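Local coordinates for protein probable amidase (Thermus thermophilus, PDB 2DC0) that is a probable amidase, a member of the amidase family built round a mixed beta-sheet flanked by helices, at residues Leu40-Glu43 with Ala44-Glu48; Thr16-Ala19 with Leu20-Ala24; Glu283-Thr286 with Arg287-Tyr291. All coordinates share one frame; numbering follows the deposited sequence.

Contact 1. Residues Leu40-Glu43 with Ala44-Glu48; sequences LDEE and AARKE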
ATOM      1  N   LEU A  40     -20.374  23.313 -23.308  1.00 22.18           N
ATOM      2  CA  LEU A  40     -21.382  22.598 -24.084  1.00 23.19           C
ATOM      3  C   LEU A  40     -21.495  23.155 -25.500  1.00 24.41           C
ATOM      4  O   LEU A  40     -21.804  24.334 -25.687  1.00 24.65           O
ATOM      5  CB  LEU A  40     -22.747  22.706 -23.395  1.00 22.30           C
ATOM      6  CG  LEU A  40     -23.980  22.205 -24.158  1.00 22.44           C
ATOM      7  CD1 LEU A  40     -23.893  20.702 -24.356  1.00 22.06           C
ATOM      8  CD2 LEU A  40     -25.238  22.562 -23.383  1.00 23.83           C
ATOM      9  N   ASP A  41     -21.234  22.315 -26.496  1.00 25.60           N
ATOM     10  CA  ASP A  41     -21.361  22.742 -27.892  1.00 26.16           C
ATOM     11  C   ASP A  41     -22.464  21.873 -28.480  1.00 26.08           C
ATOM     12  O   ASP A  41     -22.210  20.758 -28.932  1.00 25.86           O
ATOM     13  CB  ASP A  41     -20.061  22.512 -28.664  1.00 26.67           C
ATOM     14  CG  ASP A  41     -20.117  23.067 -30.084  1.00 27.24           C
ATOM     15  OD1 ASP A  41     -21.227  23.179 -30.646  1.00 26.53           O
ATOM     16  OD2 ASP A  41     -19.046  23.388 -30.641  1.00 28.58           O
ATOM     17  N   GLU A  42     -23.689  22.387 -28.461  1.00 26.12           N
ATOM     18  CA  GLU A  42     -24.834  21.648 -28.968  1.00 26.60           C
ATOM     19  C   GLU A  42     -24.706  21.244 -30.428  1.00 26.06           C
ATOM     20  O   GLU A  42     -25.027  20.112 -30.790  1.00 26.90           O
ATOM     21  CB  GLU A  42     -26.112  22.463 -28.766  1.00 27.01           C
ATOM     22  CG  GLU A  42     -26.447  22.702 -27.309  1.00 30.79           C
ATOM     23  CD  GLU A  42     -27.751  23.446 -27.129  1.00 33.81           C
ATOM     24  OE1 GLU A  42     -27.880  24.552 -27.692  1.00 36.86           O
ATOM     25  OE2 GLU A  42     -28.642  22.930 -26.419  1.00 35.82           O
ATOM     26  N   GLU A  43     -24.237  22.162 -31.266  1.00 26.93           N
ATOM     27  CA  GLU A  43     -24.083  21.868 -32.689  1.00 27.91           C
ATOM     28  C   GLU A  43     -23.127  20.705 -32.927  1.00 25.37           C
ATOM     29  O   GLU A  43     -23.465  19.749 -33.622  1.00 24.20           O
ATOM     30  CB  GLU A  43     -23.594  23.109 -33.439  1.00 31.68           C
ATOM     31  CG  GLU A  43     -24.676  24.154 -33.659  1.00 37.75           C
ATOM     32  CD  GLU A  43     -24.174  25.350 -34.446  1.00 42.84           C
ATOM     33  OE1 GLU A  43     -23.534  25.138 -35.503  1.00 46.26           O
ATOM     34  OE2 GLU A  43     -24.427  26.499 -34.019  1.00 46.16           O
ATOM     35  N   ALA A  44     -21.935  20.785 -32.347  1.00 23.00           N
ATOM     36  CA  ALA A  44     -20.958  19.717 -32.505  1.00 23.16           C
ATOM     37  C   ALA A  44     -21.530  18.403 -31.967  1.00 22.24           C
ATOM     38  O   ALA A  44     -21.331  17.342 -32.559  1.00 21.70           O
ATOM     39  CB  ALA A  44     -19.665  20.069 -31.777  1.00 23.95           C
ATOM     40  N   ALA A  45     -22.247  18.478 -30.851  1.00 20.33           N
ATOM     41  CA  ALA A  45     -22.841  17.292 -30.250  1.00 19.78           C
ATOM     42  C   ALA A  45     -23.916  16.705 -31.157  1.00 19.58           C
ATOM     43  O   ALA A  45     -23.959  15.492 -31.380  1.00 18.55           O
ATOM     44  CB  ALA A  45     -23.438  17.633 -28.888  1.00 19.09           C
ATOM     45  N   ARG A  46     -24.790  17.564 -31.674  1.00 18.53           N
ATOM     46  CA  ARG A  46     -25.853  17.094 -32.554  1.00 20.17           C
ATOM     47  C   ARG A  46     -25.260  16.471 -33.822  1.00 19.49           C
ATOM     48  O   ARG A  46     -25.736  15.439 -34.294  1.00 18.51           O
ATOM     49  CB  ARG A  46     -26.808  18.242 -32.903  1.00 21.74           C
ATOM     50  CG  ARG A  46     -27.771  18.602 -31.770  1.00 22.27           C
ATOM     51  CD  ARG A  46     -28.901  19.506 -32.262  1.00 25.10           C
ATOM     52  NE  ARG A  46     -29.993  19.643 -31.291  1.00 21.93           N
ATOM     53  CZ  ARG A  46     -30.227  20.735 -30.565  1.00 22.37           C
ATOM     54  NH1 ARG A  46     -29.450  21.799 -30.686  1.00 20.72           N
ATOM     55  NH2 ARG A  46     -31.252  20.773 -29.725  1.00 20.70           N
ATOM     56  N   LYS A  47     -24.208  17.085 -34.355  1.00 18.86           N
ATOM     57  CA  LYS A  47     -23.559  16.563 -35.551  1.00 20.70           C
ATOM     58  C   LYS A  47     -23.078  15.126 -35.315  1.00 22.98           C
ATOM     59  O   LYS A  47     -23.275  14.243 -36.158  1.00 22.33           O
ATOM     60  CB  LYS A  47     -22.380  17.456 -35.938  1.00 21.31           C
ATOM     61  CG  LYS A  47     -21.612  16.990 -37.168  1.00 26.19           C
ATOM     62  CD  LYS A  47     -20.487  17.956 -37.522  1.00 27.93           C
ATOM     63  CE  LYS A  47     -19.678  17.426 -38.695  1.00 31.37           C
ATOM     64  NZ  LYS A  47     -18.517  18.291 -39.032  1.00 33.88           N
ATOM     65  N   GLU A  48     -22.448  14.892 -34.166  1.00 22.58           N
ATOM     66  CA  GLU A  48     -21.955  13.559 -33.816  1.00 25.49           C
ATOM     67  C   GLU A  48     -23.143  12.625 -33.574  1.00 23.20           C
ATOM     68  O   GLU A  48     -23.123  11.458 -33.971  1.00 22.93           O
ATOM     69  CB  GLU A  48     -21.080  13.639 -32.556  1.00 29.31           C
ATOM     70  CG  GLU A  48     -20.434  12.325 -32.125  1.00 36.16           C
ATOM     71  CD  GLU A  48     -19.481  11.762 -33.164  1.00 40.88           C
ATOM     72  OE1 GLU A  48     -18.609  12.516 -33.651  1.00 43.61           O
ATOM     73  OE2 GLU A  48     -19.596  10.561 -33.490  1.00 43.72           O
TER
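Asp41 caps the first turn of helix 42-57, its side chain lying against Ala44 from CB to the carboxylate. Asp41 CB is 4.0 Å from Ala44 CB. With CG anti to the backbone N (chi1 -175°), the carboxylate folds back over the helix start, where Asp41 CG comes within 3.5 Å of Ala44 CB. At the tip, Asp41 OD1 accepts a nearly straight bond (179°) from Ala44 N at 3.0 Å, the donor standing above the carboxylate plane, while OD2 rests on the same methyl group. Aspartate suits an N-cap because its short, charged side chain can take an amide N-H that has no earlier carbonyl in the helix, and its negative charge should sit well with the helix dipole. One turn on, the chain of Arg46 passes the carbonyl of Glu42, Arg46 CG being 3.3 Å from Glu42 O. Glu42 OE1 stays 4.4 Å from Arg46 NH1, too far for a salt bridge; the arginine instead pairs with Glu22 through NE. Helix 42-57 lies beside the large sheet: Leu40 and Ala45 pack on Phe112 of strand 110-115, and Ala45 also on Leu21 of helix 17-30, while Glu43 and Ala44 are exposed.

Contact 2. Residues Thr16-Ala19 with Leu20-Ala24; sequences TPLA and LLEEA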
ATOM      1  N   THR A  16     -33.174   6.546 -30.379  1.00 24.12           N
ATOM      2  CA  THR A  16     -31.958   6.748 -31.164  1.00 23.62           C
ATOM      3  C   THR A  16     -30.987   7.660 -30.419  1.00 23.00           C
ATOM      4  O   THR A  16     -31.374   8.358 -29.483  1.00 22.03           O
ATOM      5  CB  THR A  16     -32.259   7.421 -32.523  1.00 24.22           C
ATOM      6  OG1 THR A  16     -32.788   8.735 -32.296  1.00 24.37           O
ATOM      7  CG2 THR A  16     -33.269   6.600 -33.321  1.00 25.08           C
ATOM      8  N   PRO A  17     -29.711   7.668 -30.831  1.00 22.25           N
ATOM      9  CA  PRO A  17     -28.696   8.510 -30.194  1.00 22.04           C
ATOM     10  C   PRO A  17     -29.124   9.968 -30.236  1.00 22.33           C
ATOM     11  O   PRO A  17     -28.919  10.718 -29.284  1.00 23.24           O
ATOM     12  CB  PRO A  17     -27.456   8.251 -31.042  1.00 19.86           C
ATOM     13  CG  PRO A  17     -27.636   6.820 -31.447  1.00 20.74           C
ATOM     14  CD  PRO A  17     -29.095   6.797 -31.849  1.00 22.55           C
ATOM     15  N   LEU A  18     -29.723  10.363 -31.353  1.00 22.48           N
ATOM     16  CA  LEU A  18     -30.191  11.729 -31.525  1.00 21.60           C
ATOM     17  C   LEU A  18     -31.256  12.065 -30.482  1.00 21.29           C
ATOM     18  O   LEU A  18     -31.232  13.144 -29.889  1.00 19.99           O
ATOM     19  CB  LEU A  18     -30.759  11.910 -32.935  1.00 22.91           C
ATOM     20  CG  LEU A  18     -31.252  13.317 -33.269  1.00 24.75           C
ATOM     21  CD1 LEU A  18     -30.098  14.304 -33.185  1.00 26.38           C
ATOM     22  CD2 LEU A  18     -31.862  13.325 -34.659  1.00 26.48           C
ATOM     23  N   ALA A  19     -32.181  11.136 -30.250  1.00 19.65           N
ATOM     24  CA  ALA A  19     -33.247  11.348 -29.269  1.00 21.35           C
ATOM     25  C   ALA A  19     -32.689  11.392 -27.848  1.00 20.17           C
ATOM     26  O   ALA A  19     -33.137  12.186 -27.021  1.00 20.03           O
ATOM     27  CB  ALA A  19     -34.302  10.236 -29.382  1.00 21.24           C
ATOM     28  N   LEU A  20     -31.726  10.522 -27.558  1.00 18.93           N
ATOM     29  CA  LEU A  20     -31.123  10.503 -26.230  1.00 19.61           C
ATOM     30  C   LEU A  20     -30.417  11.835 -25.976  1.00 18.12           C
ATOM     31  O   LEU A  20     -30.466  12.365 -24.867  1.00 17.53           O
ATOM     32  CB  LEU A  20     -30.131   9.339 -26.103  1.00 18.69           C
ATOM     33  CG  LEU A  20     -30.769   7.941 -26.069  1.00 19.53           C
ATOM     34  CD1 LEU A  20     -29.694   6.857 -26.070  1.00 17.00           C
ATOM     35  CD2 LEU A  20     -31.642   7.826 -24.828  1.00 18.66           C
ATOM     36  N   LEU A  21     -29.776  12.382 -27.009  1.00 17.52           N
ATOM     37  CA  LEU A  21     -29.083  13.658 -26.868  1.00 18.78           C
ATOM     38  C   LEU A  21     -30.083  14.784 -26.625  1.00 20.36           C
ATOM     39  O   LEU A  21     -29.910  15.588 -25.705  1.00 20.25           O
ATOM     40  CB  LEU A  21     -28.244  13.979 -28.113  1.00 19.09           C
ATOM     41  CG  LEU A  21     -27.486  15.324 -28.061  1.00 18.88           C
ATOM     42  CD1 LEU A  21     -26.510  15.324 -26.895  1.00 17.44           C
ATOM     43  CD2 LEU A  21     -26.743  15.566 -29.369  1.00 19.21           C
ATOM     44  N   GLU A  22     -31.129  14.850 -27.445  1.00 20.94           N
ATOM     45  CA  GLU A  22     -32.136  15.892 -27.273  1.00 21.07           C
ATOM     46  C   GLU A  22     -32.672  15.899 -25.851  1.00 19.63           C
ATOM     47  O   GLU A  22     -32.922  16.957 -25.286  1.00 18.55           O
ATOM     48  CB  GLU A  22     -33.296  15.702 -28.258  1.00 22.41           C
ATOM     49  CG  GLU A  22     -32.932  16.013 -29.691  1.00 26.56           C
ATOM     50  CD  GLU A  22     -32.310  17.391 -29.841  1.00 28.30           C
ATOM     51  OE1 GLU A  22     -32.937  18.380 -29.403  1.00 27.81           O
ATOM     52  OE2 GLU A  22     -31.190  17.479 -30.391  1.00 31.53           O
ATOM     53  N   GLU A  23     -32.858  14.714 -25.281  1.00 18.88           N
ATOM     54  CA  GLU A  23     -33.349  14.607 -23.917  1.00 19.98           C
ATOM     55  C   GLU A  23     -32.337  15.248 -22.963  1.00 20.19           C
ATOM     56  O   GLU A  23     -32.710  16.033 -22.096  1.00 19.16           O
ATOM     57  CB  GLU A  23     -33.563  13.137 -23.551  1.00 23.02           C
ATOM     58  CG  GLU A  23     -33.860  12.879 -22.078  1.00 29.28           C
ATOM     59  CD  GLU A  23     -35.076  13.643 -21.578  1.00 35.16           C
ATOM     60  OE1 GLU A  23     -36.126  13.602 -22.257  1.00 37.53           O
ATOM     61  OE2 GLU A  23     -34.986  14.272 -20.498  1.00 37.94           O
ATOM     62  N   ALA A  24     -31.059  14.919 -23.139  1.00 18.53           N
ATOM     63  CA  ALA A  24     -30.002  15.463 -22.297  1.00 18.99           C
ATOM     64  C   ALA A  24     -29.935  16.984 -22.410  1.00 19.85           C
ATOM     65  O   ALA A  24     -29.778  17.678 -21.409  1.00 18.51           O
ATOM     66  CB  ALA A  24     -28.655  14.849 -22.682  1.00 18.95           C
TER
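Thr16 O and Pro17 O each receive an amide from the next turn, at 2.9 Å from Leu20 N and 2.9 Å from Leu21 N respectively, and these bonds start helix 17-30. Thr16 is the N-cap: Thr16 OG1 accepts from Ala19 N at 3.2 Å, supplying the acceptor that the missing preceding turn cannot. Threonine suits this place because its hydroxyl lies close to the backbone. Proline suits the first helical position, since its lack of an N-H costs nothing where no carbonyl waits behind it. Leu20 turns CG beside its own backbone N (chi1 -70°), which lays Leu20 CG alongside the Thr16 carbonyl, 3.5 Å from Thr16 O. The helical backbone sets Leu21 CB 3.5 Å from Pro17 O, and the Leu21 side chain packs against strand 110-115 and Ala49 of helix 42-57. The Glu22 chain is bent at chi2 (-53°); Glu22 CG passes 3.3 Å from Leu18 O, and Glu22 OE2 lies 4.4 Å from Leu18 CD1 and is salt-bridged to Arg46 NE. Leu20, for its part, packs on Leu10 of helix 3-11. The chemistry thus divides by face: Leu20 and Leu21 are buried and need no polar partners for their side chains, whereas the charge of the Glu22 carboxylate is probably offset by Arg46 of helix 42-57.

Contact 3. Residues Glu283-Thr286 with Arg287-Tyr291; sequences EVYT and RLVRY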
ATOM      1  N   GLU A 283      -4.294  14.511   8.834  1.00 20.01           N
ATOM      2  CA  GLU A 283      -3.066  15.291   8.633  1.00 23.31           C
ATOM      3  C   GLU A 283      -2.149  14.650   7.588  1.00 21.85           C
ATOM      4  O   GLU A 283      -1.600  15.346   6.737  1.00 21.63           O
ATOM      5  CB  GLU A 283      -2.273  15.418   9.939  1.00 26.39           C
ATOM      6  CG  GLU A 283      -3.016  15.959  11.144  1.00 36.37           C
ATOM      7  CD  GLU A 283      -2.197  15.800  12.435  1.00 43.37           C
ATOM      8  OE1 GLU A 283      -1.125  16.447  12.553  1.00 45.63           O
ATOM      9  OE2 GLU A 283      -2.616  15.016  13.324  1.00 45.68           O
ATOM     10  N   VAL A 284      -1.977  13.329   7.667  1.00 20.26           N
ATOM     11  CA  VAL A 284      -1.124  12.606   6.727  1.00 19.87           C
ATOM     12  C   VAL A 284      -1.594  12.847   5.297  1.00 19.55           C
ATOM     13  O   VAL A 284      -0.808  13.221   4.424  1.00 19.45           O
ATOM     14  CB  VAL A 284      -1.134  11.071   7.000  1.00 20.58           C
ATOM     15  CG1 VAL A 284      -0.373  10.334   5.902  1.00 17.64           C
ATOM     16  CG2 VAL A 284      -0.498  10.774   8.354  1.00 21.34           C
ATOM     17  N   TYR A 285      -2.885  12.632   5.072  1.00 18.95           N
ATOM     18  CA  TYR A 285      -3.491  12.823   3.759  1.00 17.45           C
ATOM     19  C   TYR A 285      -3.281  14.254   3.268  1.00 17.56           C
ATOM     20  O   TYR A 285      -2.820  14.494   2.147  1.00 18.01           O
ATOM     21  CB  TYR A 285      -5.000  12.533   3.827  1.00 16.19           C
ATOM     22  CG  TYR A 285      -5.746  12.982   2.593  1.00 18.13           C
ATOM     23  CD1 TYR A 285      -5.802  12.181   1.452  1.00 17.51           C
ATOM     24  CD2 TYR A 285      -6.314  14.258   2.530  1.00 17.51           C
ATOM     25  CE1 TYR A 285      -6.395  12.648   0.278  1.00 17.51           C
ATOM     26  CE2 TYR A 285      -6.905  14.729   1.361  1.00 18.54           C
ATOM     27  CZ  TYR A 285      -6.936  13.923   0.240  1.00 17.78           C
ATOM     28  OH  TYR A 285      -7.455  14.409  -0.936  1.00 18.05           O
ATOM     29  N   THR A 286      -3.636  15.204   4.120  1.00 17.84           N
ATOM     30  CA  THR A 286      -3.515  16.613   3.780  1.00 20.41           C
ATOM     31  C   THR A 286      -2.110  17.020   3.336  1.00 19.90           C
ATOM     32  O   THR A 286      -1.941  17.628   2.279  1.00 19.66           O
ATOM     33  CB  THR A 286      -3.953  17.481   4.958  1.00 20.24           C
ATOM     34  OG1 THR A 286      -5.320  17.190   5.265  1.00 20.66           O
ATOM     35  CG2 THR A 286      -3.822  18.967   4.618  1.00 22.69           C
ATOM     36  N   ARG A 287      -1.104  16.675   4.132  1.00 18.36           N
ATOM     37  CA  ARG A 287       0.266  17.034   3.785  1.00 18.24           C
ATOM     38  C   ARG A 287       0.741  16.349   2.512  1.00 17.98           C
ATOM     39  O   ARG A 287       1.348  16.981   1.650  1.00 15.34           O
ATOM     40  CB  ARG A 287       1.213  16.696   4.940  1.00 21.03           C
ATOM     41  CG  ARG A 287       0.825  17.372   6.238  1.00 23.45           C
ATOM     42  CD  ARG A 287       1.915  17.267   7.293  1.00 28.80           C
ATOM     43  NE  ARG A 287       1.517  17.958   8.520  1.00 34.14           N
ATOM     44  CZ  ARG A 287       2.366  18.386   9.450  1.00 36.30           C
ATOM     45  NH1 ARG A 287       3.671  18.199   9.297  1.00 37.13           N
ATOM     46  NH2 ARG A 287       1.913  19.007  10.531  1.00 37.27           N
ATOM     47  N   LEU A 288       0.455  15.059   2.387  1.00 16.13           N
ATOM     48  CA  LEU A 288       0.880  14.314   1.217  1.00 16.74           C
ATOM     49  C   LEU A 288       0.287  14.883  -0.072  1.00 16.42           C
ATOM     50  O   LEU A 288       1.009  15.133  -1.032  1.00 15.48           O
ATOM     51  CB  LEU A 288       0.503  12.836   1.379  1.00 16.99           C
ATOM     52  CG  LEU A 288       1.223  11.870   0.434  1.00 20.66           C
ATOM     53  CD1 LEU A 288       1.175  10.444   0.975  1.00 19.92           C
ATOM     54  CD2 LEU A 288       0.578  11.956  -0.937  1.00 21.70           C
ATOM     55  N   VAL A 289      -1.026  15.096  -0.082  1.00 16.79           N
ATOM     56  CA  VAL A 289      -1.713  15.625  -1.254  1.00 16.85           C
ATOM     57  C   VAL A 289      -1.331  17.075  -1.572  1.00 16.88           C
ATOM     58  O   VAL A 289      -1.036  17.402  -2.721  1.00 16.75           O
ATOM     59  CB  VAL A 289      -3.255  15.510  -1.078  1.00 16.43           C
ATOM     60  CG1 VAL A 289      -3.985  16.338  -2.145  1.00 18.66           C
ATOM     61  CG2 VAL A 289      -3.675  14.037  -1.205  1.00 17.32           C
ATOM     62  N   ARG A 290      -1.342  17.949  -0.571  1.00 16.36           N
ATOM     63  CA  ARG A 290      -0.988  19.349  -0.814  1.00 17.29           C
ATOM     64  C   ARG A 290       0.439  19.480  -1.334  1.00 17.17           C
ATOM     65  O   ARG A 290       0.711  20.324  -2.190  1.00 16.46           O
ATOM     66  CB  ARG A 290      -1.159  20.177   0.459  1.00 17.10           C
ATOM     67  CG  ARG A 290      -2.620  20.369   0.835  1.00 17.82           C
ATOM     68  CD  ARG A 290      -2.777  21.225   2.065  1.00 19.00           C
ATOM     69  NE  ARG A 290      -4.175  21.536   2.328  1.00 21.76           N
ATOM     70  CZ  ARG A 290      -4.607  22.147   3.423  1.00 23.13           C
ATOM     71  NH1 ARG A 290      -3.740  22.511   4.360  1.00 25.83           N
ATOM     72  NH2 ARG A 290      -5.902  22.393   3.581  1.00 23.61           N
ATOM     73  N   TYR A 291       1.346  18.648  -0.826  1.00 17.34           N
ATOM     74  CA  TYR A 291       2.731  18.692  -1.279  1.00 17.68           C
ATOM     75  C   TYR A 291       2.800  18.364  -2.765  1.00 17.85           C
ATOM     76  O   TYR A 291       3.411  19.103  -3.540  1.00 18.15           O
ATOM     77  CB  TYR A 291       3.601  17.690  -0.515  1.00 20.28           C
ATOM     78  CG  TYR A 291       5.052  17.693  -0.967  1.00 20.44           C
ATOM     79  CD1 TYR A 291       5.968  18.600  -0.433  1.00 23.31           C
ATOM     80  CD2 TYR A 291       5.497  16.818  -1.960  1.00 22.73           C
ATOM     81  CE1 TYR A 291       7.294  18.639  -0.876  1.00 22.58           C
ATOM     82  CE2 TYR A 291       6.822  16.846  -2.411  1.00 23.77           C
ATOM     83  CZ  TYR A 291       7.711  17.763  -1.862  1.00 24.32           C
ATOM     84  OH  TYR A 291       9.010  17.805  -2.305  1.00 27.27           O
TER
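Tyr285 has CG anti to the backbone N (chi1 168°), and Val289 has CG1 anti to its own N (chi1 167°), which leaves CG2 beside that N and brings this methyl over one face of the ring. Val289 CG2 stands 3.8 Å from the Tyr285 ring centroid, 28° off the normal, a CH-pi contact displaced toward the CE1 rim, where Tyr285 CE1 and Val289 CG2 are 3.4 Å apart. A branched valine suits the spot, offering a methyl to the flat tyrosine one turn earlier. The extended Arg290 runs alongside Thr286, pointing the same way; Thr286 CG2 lies over one guanidinium face, offset toward the rim, 3.5 Å from Arg290 CZ. Threonine serves two ends here, since its OG1 is bonded to Tyr282 O and to Arg378 NH1 while its methyl meets the arginine. Glu283 OE1 and Arg287 NH2 are 4.5 Å apart, opposite charges without a bond, and Arg287 CG lies 3.2 Å from Glu283 O. Within the fold, helix 281-296 rests on helix 324-345 through Val284 and Leu288. Tyr285 and Arg290 both reach Arg378 of helix 377-382, Arg290 also packs on helix 310-321, and Tyr291 stacks with Tyr327 of its own chain and packs on Arg328 of the second subunit.

How the contacts relate
Each of the three contacts joins successive turns within its own helix, but they occupy different places. Contacts 1 and 2 are helix starts, capped by an aspartate and a threonine, and their helices lie against each other, coupled by the bridge between Arg46 and Glu22. Contact 1 is the surface member, whereas contact 2 is partly buried. Contact 3, also partly buried, lies within a helix on the opposite side of the chain's centre, its centre about 40 Å from that of contact 1. Methyl-on-ring and methyl-on-guanidinium packing takes the place of capping there, and of the three it alone, through Tyr291, reaches the second subunit.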